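Local coordinates for binding domain (Hc) of Paraclostridial Mosquitocidal Protein 1 (Paraclostridium bifermentans, PDB 6HOX) that probably recognises receptors on host nerve cells, as the targeting part of a botulinum-like neurotoxin that specifically attacks Anopheles mosquitoes, at residues N103-N117 with S203-Q217. Numbering follows the deposited sequence.
Sequences NDFIDLGIEYDLVNN and SPIIFKLEGNRNKNQ
Asp113 and Glu210 form an antiparallel hydrogen-bonded pair, with Asp113 N 2.9 Å from Glu210 O. Further along, Asn116 and Ile206 pair in the same way. The register slips by one residue between Asp113–Glu210 and Val115–Phe207, a beta bulge. Leu114 and Val115 also both face Ile125 of strand 122-128, a classic bulge on that side. Leu114 O takes the N-H of Lys208 at 2.8 Å.

Beyond the strands the Asp107 carboxylate grips the opposite backbone. Asp107 OD1 accepts from Arg213 N at 2.8 Å through its syn lone pair, and Asp107 OD2 accepts from Asn214 N at 3.1 Å. Arg213 NH1 adds a weak, long salt bridge to Asp107 OD1. Asp104 OD1 receives a weak bond from Asn214 ND2, and two waters link the Asp104 carboxylate to the Gln217 amide. The strongest polar partner of Asp104 is Asn101.

Tyr112 lies with one ring face under Asn212 CB, a CH-pi contact 3.5 Å from the centroid and 9° off the normal. Leu209 CD2 meets the ring edge. Gln217 NE2 donates to Tyr112 OH, which lies near the amide plane. With chi1 at -170°, Val115 turns CG1 away from its own backbone N and over the Phe207 ring, offset toward the rim. CG1 also touches Ile205 CG2.

In this concanavalin-like region, strand 122-128 pairs with 112-113 and 116-118, strand 73-75 with 205-207, and strand 218-227 packs against Leu114, Val115, Ile205 and Phe207.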
ATOM      1  N   ASN A 103      19.050   4.835   7.610  1.00 36.77           N
ATOM      2  CA  ASN A 103      19.677   5.661   6.560  1.00 39.79           C
ATOM      3  C   ASN A 103      18.916   6.979   6.360  1.00 38.43           C
ATOM      4  O   ASN A 103      19.547   7.974   5.999  1.00 34.46           O
ATOM      5  CB  ASN A 103      19.795   4.951   5.213  1.00 43.88           C
ATOM      6  CG  ASN A 103      20.571   3.661   5.307  1.00 49.87           C
ATOM      7  OD1 ASN A 103      20.202   2.773   6.074  1.00 61.77           O
ATOM      8  ND2 ASN A 103      21.629   3.540   4.524  1.00 53.90           N
ATOM      9  N   ASP A 104      17.594   6.978   6.606  1.00 36.31           N
ATOM     10  CA  ASP A 104      16.749   8.149   6.453  1.00 36.88           C
ATOM     11  C   ASP A 104      17.016   9.220   7.516  1.00 38.87           C
ATOM     12  O   ASP A 104      16.558  10.354   7.355  1.00 36.94           O
ATOM     13  CB  ASP A 104      15.265   7.812   6.549  1.00 38.53           C
ATOM     14  CG  ASP A 104      14.730   6.985   5.395  1.00 40.24           C
ATOM     15  OD1 ASP A 104      15.290   7.085   4.259  1.00 37.55           O
ATOM     16  OD2 ASP A 104      13.747   6.254   5.642  1.00 41.42           O
ATOM     17  N   PHE A 105      17.706   8.870   8.610  1.00 42.20           N
ATOM     18  CA  PHE A 105      17.847   9.784   9.753  1.00 41.60           C
ATOM     19  C   PHE A 105      18.923  10.834   9.444  1.00 37.16           C
ATOM     20  O   PHE A 105      18.968  11.878  10.088  1.00 38.29           O
ATOM     21  CB  PHE A 105      18.068   8.998  11.050  1.00 45.19           C
ATOM     22  CG  PHE A 105      16.795   8.596  11.754  1.00 53.02           C
ATOM     23  CD1 PHE A 105      16.004   7.569  11.266  1.00 56.16           C
ATOM     24  CD2 PHE A 105      16.369   9.259  12.899  1.00 60.54           C
ATOM     25  CE1 PHE A 105      14.830   7.206  11.909  1.00 56.46           C
ATOM     26  CE2 PHE A 105      15.197   8.894  13.547  1.00 61.14           C
ATOM     27  CZ  PHE A 105      14.430   7.864  13.050  1.00 60.96           C
ATOM     28  N   ILE A 106      19.752  10.574   8.427  1.00 37.06           N
ATOM     29  CA  ILE A 106      20.701  11.550   7.915  1.00 40.04           C
ATOM     30  C   ILE A 106      19.947  12.757   7.336  1.00 38.54           C
ATOM     31  O   ILE A 106      20.534  13.803   7.163  1.00 35.28           O
ATOM     32  CB  ILE A 106      21.654  10.934   6.872  1.00 43.28           C
ATOM     33  CG1 ILE A 106      22.881  11.824   6.654  1.00 46.94           C
ATOM     34  CG2 ILE A 106      20.942  10.665   5.555  1.00 45.06           C
ATOM     35  CD1 ILE A 106      23.863  11.285   5.637  1.00 47.42           C
ATOM     36  N   ASP A 107      18.649  12.593   7.055  1.00 35.50           N
ATOM     37  CA  ASP A 107      17.800  13.631   6.503  1.00 35.24           C
ATOM     38  C   ASP A 107      16.759  14.077   7.534  1.00 35.28           C
ATOM     39  O   ASP A 107      15.745  14.675   7.169  1.00 37.58           O
ATOM     40  CB  ASP A 107      17.112  13.134   5.227  1.00 33.77           C
ATOM     41  CG  ASP A 107      18.080  12.959   4.083  1.00 34.92           C
ATOM     42  OD1 ASP A 107      18.943  13.851   3.921  1.00 38.86           O
ATOM     43  OD2 ASP A 107      17.976  11.932   3.375  1.00 35.53           O
ATOM     44  N   LEU A 108      17.021  13.812   8.818  1.00 38.32           N
ATOM     45  CA  LEU A 108      16.103  14.169   9.884  1.00 40.05           C
ATOM     46  C   LEU A 108      15.891  15.688   9.842  1.00 39.98           C
ATOM     47  O   LEU A 108      16.849  16.438   9.755  1.00 36.67           O
ATOM     48  CB  LEU A 108      16.695  13.698  11.219  1.00 45.09           C
ATOM     49  CG  LEU A 108      15.853  13.930  12.476  1.00 50.71           C
ATOM     50  CD1 LEU A 108      14.376  13.679  12.231  1.00 54.34           C
ATOM     51  CD2 LEU A 108      16.339  13.049  13.615  1.00 53.07           C
ATOM     52  N   GLY A 109      14.622  16.112   9.820  1.00 39.60           N
ATOM     53  CA  GLY A 109      14.252  17.515   9.889  1.00 39.96           C
ATOM     54  C   GLY A 109      14.504  18.267   8.588  1.00 41.22           C
ATOM     55  O   GLY A 109      14.228  19.472   8.525  1.00 38.67           O
ATOM     56  N   ILE A 110      14.983  17.564   7.550  1.00 37.91           N
ATOM     57  CA  ILE A 110      15.316  18.175   6.248  1.00 40.20           C
ATOM     58  C   ILE A 110      14.272  17.752   5.203  1.00 35.29           C
ATOM     59  O   ILE A 110      14.142  16.559   4.925  1.00 36.87           O
ATOM     60  CB  ILE A 110      16.743  17.769   5.825  1.00 43.88           C
ATOM     61  CG1 ILE A 110      17.794  18.279   6.818  1.00 46.96           C
ATOM     62  CG2 ILE A 110      17.052  18.230   4.405  1.00 42.34           C
ATOM     63  CD1 ILE A 110      18.989  17.366   6.946  1.00 48.59           C
ATOM     64  N   GLU A 111      13.534  18.730   4.654  1.00 31.79           N
ATOM     65  CA  GLU A 111      12.613  18.538   3.518  1.00 32.70           C
ATOM     66  C   GLU A 111      13.439  18.267   2.261  1.00 29.95           C
ATOM     67  O   GLU A 111      14.366  18.995   2.010  1.00 30.98           O
ATOM     68  CB  GLU A 111      11.816  19.787   3.136  1.00 34.54           C
ATOM     69  CG  GLU A 111      10.656  20.119   4.028  1.00 39.79           C
ATOM     70  CD  GLU A 111       9.753  21.222   3.483  1.00 41.92           C
ATOM     71  OE1 GLU A 111       9.753  21.452   2.252  1.00 46.09           O
ATOM     72  OE2 GLU A 111       9.029  21.828   4.289  1.00 43.48           O
ATOM     73  N   TYR A 112      13.048  17.288   1.445  1.00 28.17           N
ATOM     74  CA  TYR A 112      13.654  17.150   0.132  1.00 26.59           C
ATOM     75  C   TYR A 112      12.573  16.918  -0.932  1.00 26.62           C
ATOM     76  O   TYR A 112      11.500  16.372  -0.653  1.00 26.12           O
ATOM     77  CB  TYR A 112      14.779  16.116   0.139  1.00 28.19           C
ATOM     78  CG  TYR A 112      14.421  14.712   0.566  1.00 28.75           C
ATOM     79  CD1 TYR A 112      13.893  13.784  -0.320  1.00 29.26           C
ATOM     80  CD2 TYR A 112      14.654  14.295   1.865  1.00 30.22           C
ATOM     81  CE1 TYR A 112      13.594  12.488   0.080  1.00 29.04           C
ATOM     82  CE2 TYR A 112      14.353  13.007   2.287  1.00 31.57           C
ATOM     83  CZ  TYR A 112      13.829  12.096   1.391  1.00 31.72           C
ATOM     84  OH  TYR A 112      13.565  10.832   1.837  1.00 31.81           O
ATOM     85  N   ASP A 113      12.898  17.352  -2.159  1.00 26.35           N
ATOM     86  CA  ASP A 113      11.978  17.399  -3.296  1.00 26.90           C
ATOM     87  C   ASP A 113      11.683  15.986  -3.811  1.00 27.35           C
ATOM     88  O   ASP A 113      12.546  15.084  -3.785  1.00 27.65           O
ATOM     89  CB  ASP A 113      12.547  18.191  -4.474  1.00 27.32           C
ATOM     90  CG  ASP A 113      12.797  19.672  -4.221  1.00 30.64           C
ATOM     91  OD1 ASP A 113      12.297  20.192  -3.206  1.00 32.80           O
ATOM     92  OD2 ASP A 113      13.496  20.292  -5.057  1.00 34.43           O
ATOM     93  N   LEU A 114      10.450  15.815  -4.282  1.00 26.60           N
ATOM     94  CA  LEU A 114      10.070  14.698  -5.105  1.00 27.49           C
ATOM     95  C   LEU A 114       9.577  15.205  -6.472  1.00 25.96           C
ATOM     96  O   LEU A 114       9.967  14.683  -7.524  1.00 25.14           O
ATOM     97  CB  LEU A 114       8.979  13.921  -4.372  1.00 31.07           C
ATOM     98  CG  LEU A 114       8.483  12.686  -5.115  1.00 36.73           C
ATOM     99  CD1 LEU A 114       9.630  11.729  -5.419  1.00 38.92           C
ATOM    100  CD2 LEU A 114       7.402  11.981  -4.320  1.00 40.29           C
ATOM    101  N   VAL A 115       8.661  16.179  -6.442  1.00 21.94           N
ATOM    102  CA  VAL A 115       8.109  16.806  -7.625  1.00 22.20           C
ATOM    103  C   VAL A 115       8.135  18.316  -7.379  1.00 22.73           C
ATOM    104  O   VAL A 115       7.611  18.775  -6.376  1.00 22.63           O
ATOM    105  CB  VAL A 115       6.681  16.332  -7.944  1.00 22.31           C
ATOM    106  CG1 VAL A 115       6.243  16.837  -9.308  1.00 21.62           C
ATOM    107  CG2 VAL A 115       6.512  14.818  -7.850  1.00 22.37           C
ATOM    108  N   ASN A 116       8.737  19.063  -8.309  1.00 22.96           N
ATOM    109  CA  ASN A 116       9.111  20.444  -8.066  1.00 23.70           C
ATOM    110  C   ASN A 116       8.671  21.285  -9.266  1.00 24.56           C
ATOM    111  O   ASN A 116       9.034  20.988 -10.399  1.00 23.75           O
ATOM    112  CB  ASN A 116      10.599  20.543  -7.726  1.00 23.32           C
ATOM    113  CG  ASN A 116      11.046  21.969  -7.503  1.00 25.71           C
ATOM    114  OD1 ASN A 116      10.677  22.850  -8.263  1.00 26.41           O
ATOM    115  ND2 ASN A 116      11.835  22.205  -6.471  1.00 27.07           N
ATOM    116  N   ASN A 117       7.791  22.262  -9.001  1.00 25.52           N
ATOM    117  CA  ASN A 117       7.481  23.330  -9.945  1.00 25.21           C
ATOM    118  C   ASN A 117       7.600  24.670  -9.209  1.00 24.51           C
ATOM    119  O   ASN A 117       6.671  25.484  -9.210  1.00 26.06           O
ATOM    120  CB  ASN A 117       6.103  23.199 -10.599  1.00 25.08           C
ATOM    121  CG  ASN A 117       5.896  24.220 -11.701  1.00 26.51           C
ATOM    122  OD1 ASN A 117       4.831  24.829 -11.815  1.00 26.78           O
ATOM    123  ND2 ASN A 117       6.930  24.461 -12.491  1.00 25.06           N
ATOM    124  N   SER A 203       8.714  27.741 -15.353  1.00 29.69           N
ATOM    125  CA  SER A 203       9.680  26.660 -15.164  1.00 27.93           C
ATOM    126  C   SER A 203       9.015  25.311 -15.476  1.00 26.32           C
ATOM    127  O   SER A 203       7.793  25.199 -15.461  1.00 25.63           O
ATOM    128  CB  SER A 203      10.256  26.709 -13.777  1.00 29.30           C
ATOM    129  OG  SER A 203      11.123  27.819 -13.613  1.00 29.19           O
ATOM    130  N   PRO A 204       9.766  24.236 -15.812  1.00 24.02           N
ATOM    131  CA  PRO A 204       9.150  22.917 -15.979  1.00 23.89           C
ATOM    132  C   PRO A 204       8.769  22.280 -14.632  1.00 23.77           C
ATOM    133  O   PRO A 204       9.206  22.755 -13.592  1.00 25.89           O
ATOM    134  CB  PRO A 204      10.230  22.131 -16.724  1.00 24.07           C
ATOM    135  CG  PRO A 204      11.523  22.766 -16.266  1.00 25.19           C
ATOM    136  CD  PRO A 204      11.198  24.238 -16.128  1.00 23.52           C
ATOM    137  N   ILE A 205       7.923  21.247 -14.671  1.00 23.56           N
ATOM    138  CA  ILE A 205       7.713  20.327 -13.532  1.00 25.00           C
ATOM    139  C   ILE A 205       8.837  19.282 -13.556  1.00 25.41           C
ATOM    140  O   ILE A 205       9.034  18.622 -14.585  1.00 24.86           O
ATOM    141  CB  ILE A 205       6.329  19.653 -13.611  1.00 26.35           C
ATOM    142  CG1 ILE A 205       5.192  20.663 -13.799  1.00 26.99           C
ATOM    143  CG2 ILE A 205       6.096  18.758 -12.399  1.00 26.39           C
ATOM    144  CD1 ILE A 205       3.882  20.048 -14.219  1.00 27.18           C
ATOM    145  N   ILE A 206       9.582  19.160 -12.449  1.00 24.25           N
ATOM    146  CA  ILE A 206      10.728  18.243 -12.368  1.00 27.07           C
ATOM    147  C   ILE A 206      10.373  17.140 -11.375  1.00 24.43           C
ATOM    148  O   ILE A 206      10.126  17.439 -10.194  1.00 24.11           O
ATOM    149  CB  ILE A 206      12.033  18.941 -11.920  1.00 30.81           C
ATOM    150  CG1 ILE A 206      12.342  20.201 -12.726  1.00 35.01           C
ATOM    151  CG2 ILE A 206      13.189  17.959 -11.966  1.00 30.30           C
ATOM    152  CD1 ILE A 206      12.733  19.914 -14.146  1.00 38.33           C
ATOM    153  N   PHE A 207      10.353  15.895 -11.867  1.00 23.29           N
ATOM    154  CA  PHE A 207      10.173  14.704 -11.041  1.00 23.70           C
ATOM    155  C   PHE A 207      11.559  14.154 -10.731  1.00 24.02           C
ATOM    156  O   PHE A 207      12.232  13.633 -11.626  1.00 25.84           O
ATOM    157  CB  PHE A 207       9.328  13.661 -11.767  1.00 23.22           C
ATOM    158  CG  PHE A 207       7.925  14.092 -12.099  1.00 24.69           C
ATOM    159  CD1 PHE A 207       7.674  14.932 -13.172  1.00 24.47           C
ATOM    160  CD2 PHE A 207       6.850  13.653 -11.344  1.00 24.56           C
ATOM    161  CE1 PHE A 207       6.387  15.335 -13.469  1.00 23.77           C
ATOM    162  CE2 PHE A 207       5.564  14.082 -11.627  1.00 25.16           C
ATOM    163  CZ  PHE A 207       5.336  14.920 -12.694  1.00 24.64           C
ATOM    164  N   LYS A 208      11.989  14.293  -9.475  1.00 25.02           N
ATOM    165  CA  LYS A 208      13.359  13.988  -9.075  1.00 26.48           C
ATOM    166  C   LYS A 208      13.512  14.141  -7.567  1.00 24.51           C
ATOM    167  O   LYS A 208      13.032  15.137  -7.007  1.00 23.07           O
ATOM    168  CB  LYS A 208      14.334  14.971  -9.723  1.00 28.20           C
ATOM    169  CG  LYS A 208      15.804  14.638  -9.546  1.00 30.92           C
ATOM    170  CD  LYS A 208      16.708  15.704 -10.118  1.00 31.79           C
ATOM    171  CE  LYS A 208      18.162  15.280 -10.142  1.00 36.10           C
ATOM    172  NZ  LYS A 208      18.708  15.098  -8.776  1.00 38.07           N
ATOM    173  N   LEU A 209      14.208  13.177  -6.951  1.00 23.53           N
ATOM    174  CA  LEU A 209      14.684  13.306  -5.574  1.00 27.34           C
ATOM    175  C   LEU A 209      15.792  14.363  -5.542  1.00 27.53           C
ATOM    176  O   LEU A 209      16.825  14.167  -6.173  1.00 26.93           O
ATOM    177  CB  LEU A 209      15.221  11.962  -5.071  1.00 27.33           C
ATOM    178  CG  LEU A 209      14.164  10.948  -4.647  1.00 29.07           C
ATOM    179  CD1 LEU A 209      14.759   9.556  -4.555  1.00 29.89           C
ATOM    180  CD2 LEU A 209      13.542  11.354  -3.318  1.00 30.60           C
ATOM    181  N   GLU A 210      15.553  15.475  -4.836  1.00 26.91           N
ATOM    182  CA  GLU A 210      16.521  16.568  -4.767  1.00 27.19           C
ATOM    183  C   GLU A 210      16.644  17.042  -3.324  1.00 25.66           C
ATOM    184  O   GLU A 210      15.679  17.541  -2.780  1.00 24.71           O
ATOM    185  CB  GLU A 210      16.088  17.717  -5.681  1.00 28.72           C
ATOM    186  CG  GLU A 210      17.163  18.766  -5.895  1.00 32.75           C
ATOM    187  CD  GLU A 210      18.398  18.210  -6.585  1.00 34.89           C
ATOM    188  OE1 GLU A 210      18.291  17.773  -7.751  1.00 36.61           O
ATOM    189  OE2 GLU A 210      19.441  18.153  -5.933  1.00 40.13           O
ATOM    190  N   GLY A 211      17.847  16.926  -2.747  1.00 27.65           N
ATOM    191  CA  GLY A 211      18.147  17.485  -1.422  1.00 30.10           C
ATOM    192  C   GLY A 211      18.387  16.419  -0.361  1.00 32.24           C
ATOM    193  O   GLY A 211      18.822  16.738   0.737  1.00 32.93           O
ATOM    194  N   ASN A 212      18.131  15.152  -0.703  1.00 30.57           N
ATOM    195  CA  ASN A 212      18.268  14.031   0.226  1.00 32.14           C
ATOM    196  C   ASN A 212      19.745  13.598   0.304  1.00 34.05           C
ATOM    197  O   ASN A 212      20.380  13.369  -0.720  1.00 37.60           O
ATOM    198  CB  ASN A 212      17.352  12.872  -0.176  1.00 29.58           C
ATOM    199  CG  ASN A 212      17.602  12.366  -1.576  1.00 29.43           C
ATOM    200  OD1 ASN A 212      17.552  13.135  -2.539  1.00 27.31           O
ATOM    201  ND2 ASN A 212      17.886  11.077  -1.695  1.00 27.13           N
ATOM    202  N   ARG A 213      20.294  13.506   1.523  1.00 35.53           N
ATOM    203  CA  ARG A 213      21.664  13.000   1.708  1.00 37.92           C
ATOM    204  C   ARG A 213      21.660  11.465   1.721  1.00 33.18           C
ATOM    205  O   ARG A 213      22.685  10.845   1.413  1.00 35.39           O
ATOM    206  CB  ARG A 213      22.290  13.582   2.974  1.00 42.59           C
ATOM    207  CG  ARG A 213      22.726  15.032   2.827  1.00 48.26           C
ATOM    208  CD  ARG A 213      23.147  15.608   4.162  1.00 57.07           C
ATOM    209  NE  ARG A 213      22.884  17.038   4.250  1.00 67.41           N
ATOM    210  CZ  ARG A 213      21.669  17.574   4.333  1.00 71.40           C
ATOM    211  NH1 ARG A 213      20.599  16.796   4.291  1.00 76.93           N
ATOM    212  NH2 ARG A 213      21.530  18.883   4.439  1.00 72.63           N
ATOM    213  N   ASN A 214      20.513  10.859   2.049  1.00 30.41           N
ATOM    214  CA  ASN A 214      20.348   9.386   1.984  1.00 31.22           C
ATOM    215  C   ASN A 214      20.180   8.969   0.521  1.00 31.44           C
ATOM    216  O   ASN A 214      19.069   9.005  -0.010  1.00 33.01           O
ATOM    217  CB  ASN A 214      19.159   8.881   2.814  1.00 31.49           C
ATOM    218  CG  ASN A 214      18.901   7.401   2.617  1.00 32.62           C
ATOM    219  OD1 ASN A 214      19.733   6.702   2.053  1.00 33.80           O
ATOM    220  ND2 ASN A 214      17.740   6.915   3.034  1.00 34.53           N
ATOM    221  N   LYS A 215      21.271   8.517  -0.100  1.00 31.65           N
ATOM    222  CA  LYS A 215      21.302   8.235  -1.526  1.00 32.13           C
ATOM    223  C   LYS A 215      20.832   6.812  -1.825  1.00 31.34           C
ATOM    224  O   LYS A 215      20.834   6.397  -2.968  1.00 34.11           O
ATOM    225  CB  LYS A 215      22.715   8.452  -2.069  1.00 32.65           C
ATOM    226  CG  LYS A 215      23.240   9.878  -1.917  1.00 32.48           C
ATOM    227  CD  LYS A 215      22.339  10.955  -2.464  1.00 32.90           C
ATOM    228  CE  LYS A 215      23.063  12.268  -2.687  1.00 33.35           C
ATOM    229  NZ  LYS A 215      22.107  13.369  -2.942  1.00 35.34           N
ATOM    230  N   ASN A 216      20.469   6.055  -0.792  1.00 30.85           N
ATOM    231  CA  ASN A 216      19.806   4.783  -0.978  1.00 30.34           C
ATOM    232  C   ASN A 216      18.304   5.006  -1.209  1.00 29.82           C
ATOM    233  O   ASN A 216      17.616   4.098  -1.606  1.00 29.11           O
ATOM    234  CB  ASN A 216      20.091   3.853   0.198  1.00 33.90           C
ATOM    235  CG  ASN A 216      21.563   3.506   0.297  1.00 36.58           C
ATOM    236  OD1 ASN A 216      22.151   3.017  -0.664  1.00 43.28           O
ATOM    237  ND2 ASN A 216      22.176   3.788   1.431  1.00 37.87           N
ATOM    238  N   GLN A 217      17.802   6.226  -0.966  1.00 29.47           N
ATOM    239  CA  GLN A 217      16.380   6.508  -1.142  1.00 26.57           C
ATOM    240  C   GLN A 217      15.991   6.340  -2.612  1.00 25.14           C
ATOM    241  O   GLN A 217      16.753   6.679  -3.543  1.00 27.40           O
ATOM    242  CB  GLN A 217      16.029   7.915  -0.657  1.00 26.73           C
ATOM    243  CG  GLN A 217      14.538   8.216  -0.610  1.00 25.43           C
ATOM    244  CD  GLN A 217      13.745   7.307   0.299  1.00 25.17           C
ATOM    245  OE1 GLN A 217      13.755   6.082   0.153  1.00 26.47           O
ATOM    246  NE2 GLN A 217      12.977   7.904   1.192  1.00 21.48           N
TER
HETATM  247  O   HOH W   1      11.827   6.351   3.628  1.00 26.58           O
HETATM  248  O   HOH W   2      14.871   5.093   2.447  1.00 32.56           O